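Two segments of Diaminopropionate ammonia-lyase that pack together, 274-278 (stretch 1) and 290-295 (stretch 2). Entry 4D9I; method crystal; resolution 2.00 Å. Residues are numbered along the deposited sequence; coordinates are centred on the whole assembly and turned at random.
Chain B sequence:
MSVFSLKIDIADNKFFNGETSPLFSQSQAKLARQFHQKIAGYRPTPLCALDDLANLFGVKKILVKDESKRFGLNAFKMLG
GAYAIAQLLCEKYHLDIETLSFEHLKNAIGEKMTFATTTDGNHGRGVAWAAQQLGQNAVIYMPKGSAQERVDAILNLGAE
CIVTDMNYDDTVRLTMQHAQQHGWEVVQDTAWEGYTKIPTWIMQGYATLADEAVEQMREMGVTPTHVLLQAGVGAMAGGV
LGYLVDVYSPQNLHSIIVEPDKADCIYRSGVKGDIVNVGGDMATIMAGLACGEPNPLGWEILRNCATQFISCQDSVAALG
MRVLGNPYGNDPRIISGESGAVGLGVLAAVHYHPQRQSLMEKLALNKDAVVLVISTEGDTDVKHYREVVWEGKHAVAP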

ATOM      1  N   ASP B 274      11.967  35.648  15.490  1.00 70.45           N
ATOM      2  CA  ASP B 274      10.660  36.297  15.607  1.00 69.87           C
ATOM      3  C   ASP B 274       9.687  35.632  14.635  1.00 66.55           C
ATOM      4  O   ASP B 274      10.114  34.886  13.747  1.00 65.24           O
ATOM      5  CB  ASP B 274      10.778  37.809  15.344  1.00 72.80           C
ATOM      6  N   ILE B 275       8.390  35.891  14.809  1.00 69.28           N
ATOM      7  CA  ILE B 275       7.354  35.327  13.932  1.00 69.26           C
ATOM      8  C   ILE B 275       7.465  35.847  12.490  1.00 71.75           C
ATOM      9  O   ILE B 275       7.485  37.057  12.256  1.00 75.49           O
ATOM     10  CB  ILE B 275       5.929  35.570  14.480  1.00 67.82           C
ATOM     11  N   VAL B 276       7.557  34.917  11.538  1.00 70.75           N
ATOM     12  CA  VAL B 276       7.658  35.239  10.111  1.00 72.88           C
ATOM     13  C   VAL B 276       6.399  34.784   9.367  1.00 71.58           C
ATOM     14  O   VAL B 276       5.979  33.626   9.494  1.00 67.50           O
ATOM     15  CB  VAL B 276       8.897  34.575   9.464  1.00 72.21           C
ATOM     16  N   ASN B 277       5.797  35.698   8.603  1.00 73.87           N
ATOM     17  CA  ASN B 277       4.644  35.366   7.759  1.00 72.97           C
ATOM     18  C   ASN B 277       5.077  34.713   6.432  1.00 72.66           C
ATOM     19  O   ASN B 277       5.651  35.378   5.567  1.00 76.66           O
ATOM     20  CB  ASN B 277       3.777  36.610   7.510  1.00 75.17           C
ATOM     21  N   VAL B 278       4.815  33.413   6.286  1.00 69.05           N
ATOM     22  CA  VAL B 278       5.226  32.661   5.091  1.00 68.29           C
ATOM     23  C   VAL B 278       4.255  32.835   3.923  1.00 69.28           C
ATOM     24  O   VAL B 278       3.947  33.955   3.516  1.00 72.07           O
ATOM     25  CB  VAL B 278       5.394  31.159   5.384  1.00 63.42           C
ATOM     26  N   ALA B 290      -1.531  24.452   5.911  1.00 41.24           N
ATOM     27  CA  ALA B 290      -1.427  25.827   5.435  1.00 44.33           C
ATOM     28  C   ALA B 290      -0.990  26.735   6.576  1.00 44.76           C
ATOM     29  O   ALA B 290      -1.330  26.502   7.744  1.00 43.59           O
ATOM     30  CB  ALA B 290      -2.748  26.314   4.839  1.00 46.06           C
ATOM     31  N   CYS B 291      -0.227  27.764   6.236  1.00 46.81           N
ATOM     32  CA  CYS B 291       0.174  28.756   7.212  1.00 48.18           C
ATOM     33  C   CYS B 291       0.303  30.147   6.586  1.00 51.88           C
ATOM     34  O   CYS B 291       0.979  30.321   5.578  1.00 54.51           O
ATOM     35  CB  CYS B 291       1.484  28.354   7.897  1.00 46.35           C
ATOM     36  SG  CYS B 291       1.898  29.434   9.297  1.00 47.91           S
ATOM     37  N   GLY B 292      -0.356  31.127   7.184  1.00 53.44           N
ATOM     38  CA  GLY B 292      -0.119  32.529   6.841  1.00 57.04           C
ATOM     39  C   GLY B 292       0.988  33.033   7.750  1.00 57.39           C
ATOM     40  O   GLY B 292       2.089  33.368   7.303  1.00 59.58           O
ATOM     41  N   GLU B 293       0.681  33.057   9.040  1.00 55.49           N
ATOM     42  CA  GLU B 293       1.609  33.439  10.091  1.00 54.88           C
ATOM     43  C   GLU B 293       1.458  32.320  11.106  1.00 51.02           C
ATOM     44  O   GLU B 293       0.397  31.691  11.155  1.00 49.19           O
ATOM     45  CB  GLU B 293       1.160  34.774  10.706  1.00 56.93           C
ATOM     46  CG  GLU B 293       2.288  35.687  11.166  1.00 59.46           C
ATOM     47  CD  GLU B 293       1.789  37.050  11.612  1.00 61.69           C
ATOM     48  N   PRO B 294       2.502  32.049  11.913  1.00 50.10           N
ATOM     49  CA  PRO B 294       2.278  31.065  12.977  1.00 47.11           C
ATOM     50  C   PRO B 294       1.207  31.524  13.985  1.00 47.25           C
ATOM     51  O   PRO B 294       1.068  32.717  14.255  1.00 49.08           O
ATOM     52  CB  PRO B 294       3.644  30.954  13.665  1.00 47.12           C
ATOM     53  CG  PRO B 294       4.630  31.528  12.703  1.00 49.44           C
ATOM     54  CD  PRO B 294       3.885  32.564  11.912  1.00 51.83           C
ATOM     55  N   ASN B 295       0.446  30.566  14.503  1.00 44.68           N
ATOM     56  CA  ASN B 295      -0.447  30.786  15.635  1.00 44.59           C
ATOM     57  C   ASN B 295       0.419  31.227  16.829  1.00 44.91           C
ATOM     58  O   ASN B 295       1.255  30.454  17.286  1.00 43.99           O
ATOM     59  CB  ASN B 295      -1.190  29.469  15.919  1.00 41.96           C
ATOM     60  CG  ASN B 295      -2.034  29.491  17.187  1.00 42.20           C
ATOM     61  OD1 ASN B 295      -2.009  30.428  17.973  1.00 43.69           O
ATOM     62  ND2 ASN B 295      -2.797  28.413  17.388  1.00 41.28           N
TER

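Neither segment forms regular helix or strand where they meet, and the contact is small, burying 246 Å² over both sides. Stretch 2 enters it gradually. Ala290 lies out of reach of stretch 1, and Cys291, whose side chain is in the t rotamer and is bonded covalently to a group elsewhere in the structure, approaches mainly through its backbone, with its O 4.4 Å from C of Val278.

Gly292 is the polar centre of the contact. Its carbonyl O lies 2.9 Å from N of Val278, close enough for the two polar backbone groups to matter to each other, although the geometry leaves a hydrogen bond undecided. Gly292 O is also 3.3 Å from CA of Asn277, a CA-H...O contact with an angle of 125° at the hydrogen, so one carbonyl meets two consecutive residues of stretch 1. With no side chain, Gly292 makes its contribution entirely through the backbone.

At Glu293 the two stretches come nearest in register, its CA standing 4.3 Å from CA of Asn277. The CA-to-CB bonds of both residues point sideways relative to the opposing stretch, and the modelled carbons meet, CB of Asn277 lying 4.1 Å from CG of Glu293. The Glu293 carboxylate oxygens and the Asn277 amide are not modelled, so any polar contact between these side-chain ends cannot be assessed.

Pro294 is buried and has the largest area covered by the other stretch, 38 Å². Its ring, puckered C-gamma exo, presents CD to the carbonyl O of Val276 at 3.4 Å. CD of Pro294 also lies 4.5 Å from CB of Ile275, a loose apolar approach; the Ile275 side chain is not modelled beyond CB, which points toward stretch 2. Asn295 then leaves the contact: at the N-cap position, its side chain caps a backbone N just past the stretch.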